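Local coordinates for imelysin (Bacteroides ovatus ATCC 8483, PDB 3OYV), which is an imelysin-like, probably outer-membrane protein of a family implicated in bacterial iron uptake, and is possibly a peptidase, at residues N20-N30 with I315-W326; A251-L259 with T270-A278. All coordinates share one frame; numbering follows the deposited sequence.

Contact 1: residues N20-N30 with I315-W326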
loop_
_atom_site.group_PDB
_atom_site.type_symbol
_atom_site.label_atom_id
_atom_site.label_comp_id
_atom_site.label_asym_id
_atom_site.label_seq_id
_atom_site.Cartn_x
_atom_site.Cartn_y
_atom_site.Cartn_z
ATOM N N ASN A 20 -28.373 -1.343 12.627
ATOM C CA ASN A 20 -27.280 -2.075 11.963
ATOM C C ASN A 20 -26.004 -2.116 12.795
ATOM O O ASN A 20 -25.014 -2.721 12.378
ATOM C CB ASN A 20 -26.994 -1.573 10.544
ATOM C CG ASN A 20 -26.542 -0.136 10.511
ATOM O OD1 ASN A 20 -25.880 0.327 11.438
ATOM N ND2 ASN A 20 -26.838 0.567 9.407
ATOM N N ALA A 21 -26.048 -1.578 14.024
ATOM C CA ALA A 21 -24.829 -1.409 14.808
ATOM C C ALA A 21 -24.172 -2.744 15.135
ATOM O O ALA A 21 -22.961 -2.869 15.090
ATOM C CB ALA A 21 -25.147 -0.665 16.100
ATOM N N SER A 22 -24.952 -3.782 15.463
ATOM C CA SER A 22 -24.346 -5.042 15.847
ATOM C C SER A 22 -23.611 -5.672 14.677
ATOM O O SER A 22 -22.470 -6.113 14.810
ATOM C CB SER A 22 -25.402 -6.015 16.369
ATOM O OG SER A 22 -24.768 -7.186 16.791
ATOM N N SER A 23 -24.240 -5.681 13.511
ATOM C CA SER A 23 -23.583 -6.192 12.302
ATOM C C SER A 23 -22.332 -5.367 11.978
ATOM O O SER A 23 -21.303 -5.902 11.597
ATOM C CB SER A 23 -24.536 -6.146 11.105
ATOM O OG SER A 23 -25.622 -7.048 11.267
ATOM N N TRP A 24 -22.441 -4.048 12.128
ATOM C CA TRP A 24 -21.318 -3.140 11.846
ATOM C C TRP A 24 -20.133 -3.476 12.758
ATOM O O TRP A 24 -18.989 -3.606 12.297
ATOM C CB TRP A 24 -21.757 -1.694 12.054
ATOM C CG TRP A 24 -21.020 -0.668 11.262
ATOM C CD1 TRP A 24 -19.702 -0.329 11.353
ATOM C CD2 TRP A 24 -21.583 0.166 10.259
ATOM N NE1 TRP A 24 -19.415 0.672 10.464
ATOM C CE2 TRP A 24 -20.555 1.007 9.783
ATOM C CE3 TRP A 24 -22.861 0.288 9.711
ATOM C CZ2 TRP A 24 -20.770 1.949 8.788
ATOM C CZ3 TRP A 24 -23.064 1.222 8.751
ATOM C CH2 TRP A 24 -22.018 2.029 8.273
ATOM N N HIS A 25 -20.398 -3.663 14.047
ATOM C CA HIS A 25 -19.351 -4.048 15.010
ATOM C C HIS A 25 -18.703 -5.357 14.622
ATOM O O HIS A 25 -17.463 -5.482 14.576
ATOM C CB HIS A 25 -19.924 -4.180 16.424
ATOM C CG HIS A 25 -20.494 -2.894 16.975
ATOM N ND1 HIS A 25 -21.315 -2.856 18.089
ATOM C CD2 HIS A 25 -20.425 -1.616 16.530
ATOM C CE1 HIS A 25 -21.673 -1.607 18.336
ATOM N NE2 HIS A 25 -21.135 -0.833 17.415
ATOM N N ASN A 26 -19.536 -6.374 14.416
ATOM C CA ASN A 26 -19.020 -7.687 14.100
ATOM C C ASN A 26 -18.219 -7.731 12.797
ATOM O O ASN A 26 -17.185 -8.420 12.721
ATOM C CB ASN A 26 -20.170 -8.686 14.064
ATOM C CG ASN A 26 -20.678 -9.028 15.470
ATOM O OD1 ASN A 26 -19.900 -9.035 16.421
ATOM N ND2 ASN A 26 -21.978 -9.346 15.591
ATOM N N TYR A 27 -18.710 -7.044 11.774
ATOM C CA TYR A 27 -18.015 -7.095 10.485
ATOM C C TYR A 27 -16.723 -6.280 10.519
ATOM O O TYR A 27 -15.714 -6.699 9.965
ATOM C CB TYR A 27 -18.900 -6.722 9.303
ATOM C CG TYR A 27 -18.310 -7.267 8.029
ATOM C CD1 TYR A 27 -18.131 -8.642 7.861
ATOM C CD2 TYR A 27 -17.906 -6.417 7.017
ATOM C CE1 TYR A 27 -17.590 -9.150 6.719
ATOM C CE2 TYR A 27 -17.359 -6.928 5.847
ATOM C CZ TYR A 27 -17.208 -8.304 5.703
ATOM O OH TYR A 27 -16.677 -8.847 4.543
HETATM N N MSE A 28 -16.747 -5.121 11.181
HETATM C CA MSE A 28 -15.503 -4.347 11.386
HETATM C C MSE A 28 -14.469 -5.219 12.070
HETATM O O MSE A 28 -13.309 -5.235 11.665
HETATM C CB MSE A 28 -15.706 -3.090 12.222
HETATM C CG MSE A 28 -16.208 -1.898 11.492
HETATM SE SE MSE A 28 -15.991 -0.309 12.531
HETATM C CE MSE A 28 -17.030 -0.840 14.068
ATOM N N ARG A 29 -14.891 -5.890 13.146
ATOM C CA ARG A 29 -13.981 -6.786 13.847
ATOM C C ARG A 29 -13.425 -7.860 12.912
ATOM O O ARG A 29 -12.237 -8.163 12.934
ATOM C CB ARG A 29 -14.634 -7.451 15.079
ATOM C CG ARG A 29 -13.784 -8.437 15.775
ATOM C CD ARG A 29 -14.429 -8.872 17.051
ATOM N NE ARG A 29 -13.682 -10.017 17.567
ATOM C CZ ARG A 29 -13.910 -10.630 18.725
ATOM N NH1 ARG A 29 -14.909 -10.259 19.476
ATOM N NH2 ARG A 29 -13.151 -11.658 19.100
ATOM N N ASN A 30 -14.304 -8.459 12.115
ATOM C CA ASN A 30 -13.880 -9.495 11.199
ATOM C C ASN A 30 -12.807 -8.984 10.228
ATOM O O ASN A 30 -11.775 -9.618 10.025
ATOM C CB ASN A 30 -15.070 -10.040 10.410
ATOM C CG ASN A 30 -14.732 -11.359 9.719
ATOM O OD1 ASN A 30 -14.522 -12.371 10.381
ATOM N ND2 ASN A 30 -14.618 -11.338 8.379
ATOM N N ILE A 315 -24.173 -7.271 3.907
ATOM C CA ILE A 315 -23.586 -7.774 5.173
ATOM C C ILE A 315 -24.050 -6.942 6.377
ATOM O O ILE A 315 -24.467 -7.478 7.421
ATOM C CB ILE A 315 -22.031 -7.810 5.063
ATOM C CG1 ILE A 315 -21.626 -9.009 4.192
ATOM C CG2 ILE A 315 -21.371 -7.857 6.466
ATOM C CD1 ILE A 315 -20.196 -8.938 3.609
ATOM N N LEU A 316 -23.999 -5.615 6.237
ATOM C CA LEU A 316 -24.345 -4.743 7.340
ATOM C C LEU A 316 -25.821 -4.833 7.696
ATOM O O LEU A 316 -26.189 -4.612 8.848
ATOM C CB LEU A 316 -23.943 -3.302 7.035
ATOM C CG LEU A 316 -22.426 -3.077 6.955
ATOM C CD1 LEU A 316 -22.148 -1.641 6.382
ATOM C CD2 LEU A 316 -21.774 -3.265 8.326
ATOM N N ASN A 317 -26.656 -5.133 6.709
ATOM C CA ASN A 317 -28.087 -5.330 6.918
ATOM C C ASN A 317 -28.496 -6.752 7.265
ATOM O O ASN A 317 -29.687 -7.014 7.502
ATOM C CB ASN A 317 -28.861 -4.819 5.691
ATOM C CG ASN A 317 -28.906 -3.328 5.635
ATOM O OD1 ASN A 317 -29.048 -2.654 6.655
ATOM N ND2 ASN A 317 -28.776 -2.783 4.431
ATOM N N SER A 318 -27.532 -7.656 7.339
ATOM C CA SER A 318 -27.850 -9.064 7.547
ATOM C C SER A 318 -28.077 -9.409 9.010
ATOM O O SER A 318 -27.382 -8.921 9.918
ATOM C CB SER A 318 -26.766 -9.988 6.990
ATOM O OG SER A 318 -25.599 -9.970 7.778
ATOM N N GLN A 319 -29.041 -10.302 9.226
ATOM C CA GLN A 319 -29.322 -10.767 10.571
ATOM C C GLN A 319 -28.201 -11.683 11.063
ATOM O O GLN A 319 -27.899 -11.717 12.253
ATOM C CB GLN A 319 -30.685 -11.468 10.633
ATOM C CG GLN A 319 -31.233 -11.635 12.035
ATOM C CD GLN A 319 -31.623 -10.322 12.689
ATOM O OE1 GLN A 319 -32.351 -9.524 12.107
ATOM N NE2 GLN A 319 -31.137 -10.091 13.903
ATOM N N SER A 320 -27.551 -12.430 10.155
ATOM C CA SER A 320 -26.511 -13.362 10.570
ATOM C C SER A 320 -25.334 -12.625 11.195
ATOM O O SER A 320 -24.827 -13.023 12.236
ATOM C CB SER A 320 -26.015 -14.252 9.407
ATOM O OG SER A 320 -25.404 -13.462 8.399
ATOM N N TRP A 321 -24.880 -11.540 10.561
ATOM C CA TRP A 321 -23.772 -10.770 11.145
ATOM C C TRP A 321 -24.220 -10.004 12.394
ATOM O O TRP A 321 -23.422 -9.759 13.284
ATOM C CB TRP A 321 -23.132 -9.832 10.113
ATOM C CG TRP A 321 -22.183 -10.525 9.204
ATOM C CD1 TRP A 321 -22.427 -10.963 7.936
ATOM C CD2 TRP A 321 -20.851 -10.919 9.525
ATOM N NE1 TRP A 321 -21.303 -11.579 7.443
ATOM C CE2 TRP A 321 -20.325 -11.570 8.397
ATOM C CE3 TRP A 321 -20.039 -10.763 10.655
ATOM C CZ2 TRP A 321 -19.030 -12.086 8.378
ATOM C CZ3 TRP A 321 -18.752 -11.277 10.631
ATOM C CH2 TRP A 321 -18.264 -11.925 9.498
ATOM N N SER A 322 -25.507 -9.688 12.471
ATOM C CA SER A 322 -26.054 -9.029 13.683
ATOM C C SER A 322 -26.041 -9.954 14.882
ATOM O O SER A 322 -25.813 -9.537 16.013
ATOM C CB SER A 322 -27.495 -8.546 13.444
ATOM O OG SER A 322 -27.939 -7.708 14.491
ATOM N N ASP A 323 -26.343 -11.220 14.631
ATOM C CA ASP A 323 -26.552 -12.248 15.655
ATOM C C ASP A 323 -25.286 -13.029 16.022
ATOM O O ASP A 323 -25.274 -13.798 16.973
ATOM C CB ASP A 323 -27.598 -13.262 15.138
ATOM C CG ASP A 323 -29.003 -12.712 15.076
ATOM O OD1 ASP A 323 -29.330 -11.676 15.742
ATOM O OD2 ASP A 323 -29.809 -13.369 14.354
ATOM N N LEU A 324 -24.189 -12.815 15.289
ATOM C CA LEU A 324 -22.956 -13.551 15.516
ATOM C C LEU A 324 -22.409 -13.336 16.929
ATOM O O LEU A 324 -22.384 -12.199 17.422
ATOM C CB LEU A 324 -21.887 -13.123 14.494
ATOM C CG LEU A 324 -20.506 -13.719 14.638
ATOM C CD1 LEU A 324 -20.481 -15.213 14.330
ATOM C CD2 LEU A 324 -19.520 -12.951 13.726
ATOM N N GLU A 325 -21.943 -14.434 17.522
ATOM C CA GLU A 325 -21.216 -14.423 18.791
ATOM C C GLU A 325 -19.794 -14.929 18.529
ATOM O O GLU A 325 -19.581 -15.732 17.614
ATOM C CB GLU A 325 -21.930 -15.299 19.827
ATOM C CG GLU A 325 -23.328 -14.820 20.174
ATOM C CD GLU A 325 -24.153 -15.818 21.005
ATOM O OE1 GLU A 325 -23.559 -16.641 21.735
ATOM O OE2 GLU A 325 -25.404 -15.766 20.924
ATOM N N TRP A 326 -18.805 -14.373 19.236
ATOM C CA TRP A 326 -17.405 -14.815 19.055
ATOM C C TRP A 326 -16.894 -15.854 20.081
ATOM O O TRP A 326 -17.343 -15.863 21.231
ATOM C CB TRP A 326 -16.495 -13.583 19.050
ATOM C CG TRP A 326 -16.832 -12.637 17.947
ATOM C CD1 TRP A 326 -17.864 -11.759 17.940
ATOM C CD2 TRP A 326 -16.134 -12.454 16.700
ATOM N NE1 TRP A 326 -17.864 -11.025 16.767
ATOM C CE2 TRP A 326 -16.819 -11.445 15.983
ATOM C CE3 TRP A 326 -14.977 -12.994 16.146
ATOM C CZ2 TRP A 326 -16.403 -11.006 14.733
ATOM C CZ3 TRP A 326 -14.587 -12.584 14.870
ATOM C CH2 TRP A 326 -15.274 -11.590 14.200
HETATM O O HOH W 1 -29.009 -0.144 7.603
HETATM O O HOH W 2 -27.258 -5.264 13.412
HETATM O O HOH W 3 -24.034 -10.227 18.085
HETATM O O HOH W 4 -20.550 -10.455 18.901
#

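Contact 2: residues A251-L259 with T270-A278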
loop_
_atom_site.group_PDB
_atom_site.type_symbol
_atom_site.label_atom_id
_atom_site.label_comp_id
_atom_site.label_asym_id
_atom_site.label_seq_id
_atom_site.Cartn_x
_atom_site.Cartn_y
_atom_site.Cartn_z
ATOM N N ALA A 251 -2.475 -2.409 16.417
ATOM C CA ALA A 251 -3.086 -1.222 17.029
ATOM C C ALA A 251 -4.467 -0.915 16.454
ATOM O O ALA A 251 -5.399 -0.576 17.189
ATOM C CB ALA A 251 -2.174 0.033 16.937
ATOM N N LEU A 252 -4.579 -1.049 15.137
ATOM C CA LEU A 252 -5.833 -0.854 14.452
ATOM C C LEU A 252 -6.909 -1.827 14.941
ATOM O O LEU A 252 -8.065 -1.463 15.145
ATOM C CB LEU A 252 -5.607 -0.934 12.935
ATOM C CG LEU A 252 -6.820 -0.769 12.023
ATOM C CD1 LEU A 252 -7.558 0.529 12.232
ATOM C CD2 LEU A 252 -6.342 -0.929 10.570
ATOM N N TYR A 253 -6.533 -3.087 15.114
ATOM C CA TYR A 253 -7.449 -4.113 15.633
ATOM C C TYR A 253 -7.970 -3.659 17.019
ATOM O O TYR A 253 -9.163 -3.706 17.269
ATOM C CB TYR A 253 -6.766 -5.461 15.691
ATOM C CG TYR A 253 -7.653 -6.544 16.229
ATOM C CD1 TYR A 253 -8.683 -7.082 15.470
ATOM C CD2 TYR A 253 -7.520 -6.960 17.534
ATOM C CE1 TYR A 253 -9.508 -8.093 15.985
ATOM C CE2 TYR A 253 -8.321 -7.958 18.052
ATOM C CZ TYR A 253 -9.321 -8.523 17.268
ATOM O OH TYR A 253 -10.123 -9.491 17.798
ATOM N N ASN A 254 -7.082 -3.216 17.913
ATOM C CA ASN A 254 -7.519 -2.790 19.230
ATOM C C ASN A 254 -8.472 -1.604 19.159
ATOM O O ASN A 254 -9.470 -1.558 19.859
ATOM C CB ASN A 254 -6.317 -2.424 20.140
ATOM C CG ASN A 254 -5.441 -3.560 20.452
ATOM O OD1 ASN A 254 -4.284 -3.606 20.002
ATOM N ND2 ASN A 254 -5.962 -4.494 21.225
ATOM N N ALA A 255 -8.166 -0.652 18.274
ATOM C CA ALA A 255 -9.005 0.510 18.115
ATOM C C ALA A 255 -10.408 0.127 17.625
ATOM O O ALA A 255 -11.425 0.731 18.045
ATOM C CB ALA A 255 -8.377 1.550 17.193
ATOM N N VAL A 256 -10.475 -0.843 16.713
ATOM C CA VAL A 256 -11.749 -1.333 16.226
ATOM C C VAL A 256 -12.534 -2.056 17.328
ATOM O O VAL A 256 -13.729 -1.869 17.433
ATOM C CB VAL A 256 -11.521 -2.208 14.969
ATOM C CG1 VAL A 256 -12.769 -3.057 14.642
ATOM C CG2 VAL A 256 -11.122 -1.337 13.759
ATOM N N ILE A 257 -11.852 -2.858 18.145
ATOM C CA ILE A 257 -12.534 -3.552 19.264
ATOM C C ILE A 257 -13.122 -2.492 20.243
ATOM O O ILE A 257 -14.269 -2.615 20.683
ATOM C CB ILE A 257 -11.581 -4.568 19.989
ATOM C CG1 ILE A 257 -11.166 -5.730 19.069
ATOM C CG2 ILE A 257 -12.241 -5.095 21.287
ATOM C CD1 ILE A 257 -12.295 -6.592 18.596
ATOM N N VAL A 258 -12.373 -1.432 20.549
ATOM C CA VAL A 258 -12.876 -0.419 21.493
ATOM C C VAL A 258 -14.091 0.295 20.909
ATOM O O VAL A 258 -15.074 0.526 21.621
ATOM C CB VAL A 258 -11.774 0.573 21.929
ATOM C CG1 VAL A 258 -12.340 1.710 22.808
ATOM C CG2 VAL A 258 -10.679 -0.184 22.665
ATOM N N LEU A 259 -14.051 0.578 19.599
ATOM C CA LEU A 259 -15.175 1.190 18.905
ATOM C C LEU A 259 -16.416 0.297 18.995
ATOM O O LEU A 259 -17.528 0.813 19.255
ATOM C CB LEU A 259 -14.790 1.497 17.453
ATOM C CG LEU A 259 -15.871 1.982 16.481
ATOM C CD1 LEU A 259 -16.592 3.228 16.853
ATOM C CD2 LEU A 259 -15.232 2.179 15.105
ATOM N N THR A 270 -10.922 7.855 16.659
ATOM C CA THR A 270 -9.766 7.098 17.110
ATOM C C THR A 270 -9.424 5.936 16.168
ATOM O O THR A 270 -8.258 5.701 15.870
ATOM C CB THR A 270 -10.016 6.626 18.556
ATOM O OG1 THR A 270 -10.165 7.795 19.381
ATOM C CG2 THR A 270 -8.855 5.765 19.074
ATOM N N ALA A 271 -10.438 5.201 15.712
ATOM C CA ALA A 271 -10.230 4.115 14.771
ATOM C C ALA A 271 -9.763 4.651 13.406
ATOM O O ALA A 271 -8.858 4.068 12.810
ATOM C CB ALA A 271 -11.469 3.246 14.626
ATOM N N CYS A 272 -10.290 5.790 12.979
ATOM C CA CYS A 272 -9.805 6.410 11.755
ATOM C C CYS A 272 -8.338 6.818 11.894
ATOM O O CYS A 272 -7.528 6.628 10.973
ATOM C CB CYS A 272 -10.647 7.636 11.435
ATOM S SG CYS A 272 -12.346 7.272 10.881
ATOM N N ASP A 273 -7.979 7.419 13.034
ATOM C CA ASP A 273 -6.564 7.732 13.263
ATOM C C ASP A 273 -5.693 6.480 13.112
ATOM O O ASP A 273 -4.640 6.533 12.513
ATOM C CB ASP A 273 -6.329 8.290 14.691
ATOM C CG ASP A 273 -6.966 9.654 14.954
ATOM O OD1 ASP A 273 -7.278 10.377 14.011
ATOM O OD2 ASP A 273 -7.115 10.007 16.153
ATOM N N ALA A 274 -6.148 5.379 13.704
ATOM C CA ALA A 274 -5.426 4.141 13.615
ATOM C C ALA A 274 -5.342 3.606 12.191
ATOM O O ALA A 274 -4.328 2.999 11.823
ATOM C CB ALA A 274 -6.026 3.083 14.575
ATOM N N TRP A 275 -6.387 3.840 11.404
ATOM C CA TRP A 275 -6.390 3.415 9.994
ATOM C C TRP A 275 -5.312 4.177 9.215
ATOM O O TRP A 275 -4.505 3.565 8.508
ATOM C CB TRP A 275 -7.800 3.588 9.399
ATOM C CG TRP A 275 -7.923 3.040 8.010
ATOM C CD1 TRP A 275 -8.223 1.758 7.671
ATOM C CD2 TRP A 275 -7.679 3.735 6.759
ATOM N NE1 TRP A 275 -8.234 1.617 6.296
ATOM C CE2 TRP A 275 -7.884 2.813 5.723
ATOM C CE3 TRP A 275 -7.397 5.067 6.424
ATOM C CZ2 TRP A 275 -7.784 3.165 4.377
ATOM C CZ3 TRP A 275 -7.254 5.389 5.093
ATOM C CH2 TRP A 275 -7.461 4.464 4.095
ATOM N N ILE A 276 -5.275 5.503 9.352
ATOM C CA ILE A 276 -4.238 6.274 8.669
ATOM C C ILE A 276 -2.849 5.806 9.098
ATOM O O ILE A 276 -1.935 5.672 8.277
ATOM C CB ILE A 276 -4.391 7.746 8.954
ATOM C CG1 ILE A 276 -5.695 8.266 8.324
ATOM C CG2 ILE A 276 -3.179 8.536 8.433
ATOM C CD1 ILE A 276 -5.696 8.429 6.782
ATOM N N THR A 277 -2.684 5.605 10.392
ATOM C CA THR A 277 -1.384 5.208 10.955
ATOM C C THR A 277 -0.931 3.892 10.348
ATOM O O THR A 277 0.242 3.741 9.957
ATOM C CB THR A 277 -1.464 5.155 12.490
ATOM O OG1 THR A 277 -1.725 6.482 12.953
ATOM C CG2 THR A 277 -0.194 4.569 13.118
ATOM N N ALA A 278 -1.839 2.924 10.272
ATOM C CA ALA A 278 -1.524 1.603 9.720
ATOM C C ALA A 278 -1.304 1.668 8.187
ATOM O O ALA A 278 -0.493 0.943 7.640
ATOM C CB ALA A 278 -2.620 0.554 10.089
#

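Contact 1: residues N20-N30 with I315-W326
R29 lays its guanidinium flat on the indole of W326, the planes 4° apart, with CZ 3.8 Å from the five-membered ring centroid in a cation-pi contact. The extended chain of R29, CG anti to the backbone N (chi1 176°), sets CD over the six-membered ring. W326 NE1 donates to N26 OD1 at 2.9 Å, in the indole plane but from above the amide's carbonyl plane, while N26 ND2 gives W321 O a 2.8 Å bond. An alanine in place of W326 would probably leave the R29 guanidinium without its stacking surface and N26 OD1 without its indole donor. S22 OG donates to S322 O at 2.7 Å, and S23 OG to S318 O. S318 is the N-cap of helix 319-323, its OG accepting from W321 N. This helix crosses the start of helix 21-47 at 76°, holding turns near the N-terminus to a segment near the C-terminus, where the two imelysin sequence regions meet. At the crossing W321 is a knob among S23, N26, Y27 and N30, and Y27 turns its edge to the W321 face, T-shaped. I315 CG2 sits over the Y27 ring, 3.6 Å from its centroid, and L316 CD1 over W24.

Contact 2: residues A251-L259 with T270-A278
A255 and A274 meet methyl to methyl, CB to CB at 3.8 Å, where helices 223-261 and 265-283 run past each other antiparallel. The axes of the segments 251-259 and 270-278 come within 8.7 Å at an angle of 165°, a spacing that suits the small residues A255, A271 and A274 on the facing sides. A255 CB also lies 4.0 Å from A271 CA, so here a side chain packs directly against the opposing backbone.

The larger apolar groups work beside these alanines. L252 is a knob in a hole formed by A271, A274, W275 and A278. Its chi1 of 179° swings CG away from the backbone N and carries both methyls toward helix 265-283: CD1 comes 3.8 Å from A274 CB and close to the backbone N of W275, while CD2 touches A278 CB at 4.0 Å. One helical turn beyond A255, L259 brings CD2 to 3.9 Å from A271 CB. No hydrogen bond passes between the segments; across them the contact is apolar packing, the two helices being the arms of an antiparallel helical hairpin with a short turn between them.

The indole NE1 of W275 donates outside the pair, to F344 O. Helix 343-351 borders the pair, with L347 against L252 and L351 against both L259 and A271, while Y352 of strand 352-353 meets C272 and I276.

Overall arrangement
The two contacts illustrate how chemistry follows depth in a largely helical fold. Contact 1 lies about 27 Å from the centre of the chain and is only partly buried; it ties an early helix to a late segment made of a helix end, a short helix and an extended tail, through hydrogen bonds, waters, a guanidinium stack and aromatic packing. Contact 2, about 17 Å from that centre, is more buried, joins helices close in sequence, and relies on apolar packing. Their centres are 18 Å apart, and they touch: R29 CD lies 3.5 Å from I257 CD1, and M28 SE 3.7 Å from L259 CD2. Helix 21-47 thus faces both the 315-326 segment and helix 223-261, while helix 343-351 borders both contacts.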